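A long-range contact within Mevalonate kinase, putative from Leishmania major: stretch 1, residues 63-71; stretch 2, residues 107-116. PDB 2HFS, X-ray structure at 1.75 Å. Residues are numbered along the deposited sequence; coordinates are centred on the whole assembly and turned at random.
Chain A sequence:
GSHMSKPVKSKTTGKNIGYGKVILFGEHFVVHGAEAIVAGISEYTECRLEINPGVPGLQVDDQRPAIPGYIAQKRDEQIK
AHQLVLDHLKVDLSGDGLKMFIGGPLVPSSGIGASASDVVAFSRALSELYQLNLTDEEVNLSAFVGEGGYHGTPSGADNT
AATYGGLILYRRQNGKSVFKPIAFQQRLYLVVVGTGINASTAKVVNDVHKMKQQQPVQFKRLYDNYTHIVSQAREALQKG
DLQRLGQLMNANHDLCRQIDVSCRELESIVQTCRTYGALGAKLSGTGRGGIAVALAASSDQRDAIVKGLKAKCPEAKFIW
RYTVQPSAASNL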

# COMPACT_ATOMS: atom_id res chain seq x y z
N GLN A 63 1.61 -18.73 2.60
CA GLN A 63 1.01 -18.80 3.93
C GLN A 63 0.70 -17.45 4.59
O GLN A 63 0.46 -17.38 5.79
CB GLN A 63 1.87 -19.65 4.86
CG GLN A 63 2.23 -20.99 4.26
CD GLN A 63 2.29 -22.10 5.28
OE1 GLN A 63 2.33 -21.85 6.49
NE2 GLN A 63 2.30 -23.34 4.78
N ARG A 64 0.65 -16.40 3.79
CA ARG A 64 0.19 -15.09 4.27
C ARG A 64 -1.21 -15.16 4.89
O ARG A 64 -2.07 -15.93 4.42
CB ARG A 64 0.20 -14.08 3.11
CG ARG A 64 1.53 -13.88 2.47
CD ARG A 64 1.45 -12.98 1.26
NE ARG A 64 0.75 -13.59 0.13
CZ ARG A 64 0.24 -12.90 -0.88
NH1 ARG A 64 0.36 -11.57 -0.89
NH2 ARG A 64 -0.36 -13.54 -1.88
N PRO A 65 -1.45 -14.36 5.93
CA PRO A 65 -2.75 -14.30 6.55
C PRO A 65 -3.74 -13.44 5.76
O PRO A 65 -4.31 -12.49 6.29
CB PRO A 65 -2.46 -13.68 7.93
CG PRO A 65 -1.27 -12.81 7.72
CD PRO A 65 -0.47 -13.51 6.63
N ALA A 66 -3.92 -13.79 4.49
CA ALA A 66 -4.80 -13.05 3.61
C ALA A 66 -6.27 -13.24 4.00
O ALA A 66 -6.64 -14.26 4.59
CB ALA A 66 -4.55 -13.46 2.17
N ILE A 67 -7.09 -12.24 3.71
CA ILE A 67 -8.55 -12.39 3.92
C ILE A 67 -9.07 -13.56 3.08
O ILE A 67 -8.43 -13.94 2.10
CB ILE A 67 -9.30 -11.07 3.55
CG1 ILE A 67 -9.01 -10.64 2.11
CG2 ILE A 67 -8.93 -9.97 4.52
CD1 ILE A 67 -10.07 -9.77 1.52
N PRO A 68 -10.23 -14.12 3.44
CA PRO A 68 -10.76 -15.29 2.74
C PRO A 68 -10.93 -15.08 1.24
O PRO A 68 -11.55 -14.10 0.81
CB PRO A 68 -12.11 -15.53 3.41
CG PRO A 68 -11.96 -14.96 4.77
CD PRO A 68 -11.11 -13.72 4.56
N GLY A 69 -10.38 -16.02 0.46
CA GLY A 69 -10.48 -16.00 -1.00
C GLY A 69 -9.46 -15.17 -1.76
O GLY A 69 -9.34 -15.32 -2.99
N TYR A 70 -8.76 -14.29 -1.05
CA TYR A 70 -7.82 -13.37 -1.69
C TYR A 70 -6.71 -14.11 -2.42
O TYR A 70 -6.42 -13.79 -3.57
CB TYR A 70 -7.22 -12.36 -0.70
CG TYR A 70 -6.13 -11.48 -1.34
CD1 TYR A 70 -6.44 -10.23 -1.84
CD2 TYR A 70 -4.81 -11.94 -1.45
CE1 TYR A 70 -5.47 -9.43 -2.45
CE2 TYR A 70 -3.81 -11.13 -2.07
CZ TYR A 70 -4.17 -9.88 -2.55
OH TYR A 70 -3.24 -9.05 -3.14
N ILE A 71 -6.08 -15.07 -1.76
CA ILE A 71 -4.94 -15.74 -2.38
C ILE A 71 -5.38 -16.53 -3.63
O ILE A 71 -4.71 -16.48 -4.65
CB ILE A 71 -4.16 -16.62 -1.38
CG1 ILE A 71 -3.34 -15.72 -0.43
CG2 ILE A 71 -3.25 -17.61 -2.13
CD1 ILE A 71 -2.65 -16.46 0.68
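Stretch 2, residues 107-116: VPSSGIGASA

Stretch 2 runs as a loop from Val107 to Gly113, then enters a helix at Ala114. A type II turn spans Ser109 to Ile112, with Gly111 at positive phi. Gly113 is the N-cap. Stretch 1 also has a type II turn, from Ile67 to Tyr70, but here the N-cap, Gly69, lies within the turn and the helix starts at Tyr70. The two chains run side by side in the same direction for a short way. Ala66 CA lies 4.5 Å from Pro108 CA, and Ile67 CA lies 6.1 Å from Ser109 CA.

One direct hydrogen bond joins the stretches, from Ile67 N to Pro108 O (3.2 Å, nearly straight). Ala66 CA adds a CA-H...O contact to the same Pro108 O at 3.6 Å.

Apolar packing centres on Pro108, the residue most covered by stretch 1. Its CB lies over one face of the Tyr70 ring, 3.3 Å from Tyr70 CE2. Tyr70 OH packs on the methyl of Ala114, 3.9 Å from Ala114 CB. Pro108 CD sits 3.7 Å from Ala66 CB. Val107 CG1 meets Ile67 CG2 at 3.9 Å, and Val107 CG2 meets Pro65 CG at 4.2 Å.

Arg64 lays one face of its guanidinium on Pro108, with NH1 3.4 Å from Pro108 CG. A water bridges Arg64 NH1 to Ala114 O, at 2.7 Å from each.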

# COMPACT_ATOMS: atom_id res chain seq x y z
N VAL A 107 -1.62 -8.51 6.17
CA VAL A 107 -2.83 -9.19 5.68
C VAL A 107 -3.19 -8.73 4.26
O VAL A 107 -3.73 -7.65 4.08
CB VAL A 107 -4.05 -8.93 6.64
CG1 VAL A 107 -5.41 -9.47 6.04
CG2 VAL A 107 -3.78 -9.49 8.03
N PRO A 108 -2.89 -9.54 3.23
CA PRO A 108 -3.29 -9.16 1.88
C PRO A 108 -4.78 -8.99 1.76
O PRO A 108 -5.55 -9.84 2.24
CB PRO A 108 -2.82 -10.35 1.03
CG PRO A 108 -1.67 -10.92 1.81
CD PRO A 108 -2.20 -10.83 3.25
N SER A 109 -5.16 -7.85 1.20
CA SER A 109 -6.53 -7.41 1.00
C SER A 109 -6.42 -6.23 0.05
O SER A 109 -5.40 -5.56 0.02
CB SER A 109 -7.12 -6.95 2.34
OG SER A 109 -8.50 -6.65 2.23
N SER A 110 -7.46 -5.98 -0.75
CA SER A 110 -7.45 -4.83 -1.65
C SER A 110 -7.15 -3.51 -0.92
O SER A 110 -7.73 -3.21 0.13
CB SER A 110 -8.80 -4.76 -2.40
OG SER A 110 -8.84 -3.64 -3.23
N GLY A 111 -6.20 -2.74 -1.46
CA GLY A 111 -5.88 -1.40 -0.95
C GLY A 111 -4.60 -1.27 -0.13
O GLY A 111 -4.06 -0.15 0.06
N ILE A 112 -4.10 -2.40 0.37
CA ILE A 112 -2.96 -2.43 1.29
C ILE A 112 -1.60 -2.60 0.58
O ILE A 112 -0.54 -2.72 1.25
CB ILE A 112 -3.18 -3.55 2.31
CG1 ILE A 112 -2.53 -3.19 3.65
CG2 ILE A 112 -2.65 -4.88 1.75
CD1 ILE A 112 -3.11 -1.92 4.35
N GLY A 113 -1.62 -2.61 -0.75
CA GLY A 113 -0.41 -2.77 -1.58
C GLY A 113 0.30 -4.12 -1.45
O GLY A 113 1.52 -4.22 -1.63
N ALA A 114 -0.49 -5.16 -1.18
CA ALA A 114 0.06 -6.48 -0.88
C ALA A 114 0.78 -7.13 -2.05
O ALA A 114 1.76 -7.86 -1.86
CB ALA A 114 -1.03 -7.40 -0.35
N SER A 115 0.29 -6.88 -3.27
CA SER A 115 0.94 -7.45 -4.44
C SER A 115 2.36 -6.88 -4.59
O SER A 115 3.30 -7.63 -4.88
CB SER A 115 0.06 -7.34 -5.71
OG SER A 115 0.01 -6.03 -6.25
N ALA A 116 2.52 -5.57 -4.37
CA ALA A 116 3.86 -4.97 -4.33
C ALA A 116 4.73 -5.56 -3.22
O ALA A 116 5.89 -5.84 -3.45
CB ALA A 116 3.79 -3.45 -4.22
O HOH W 1 1.60 -9.53 0.29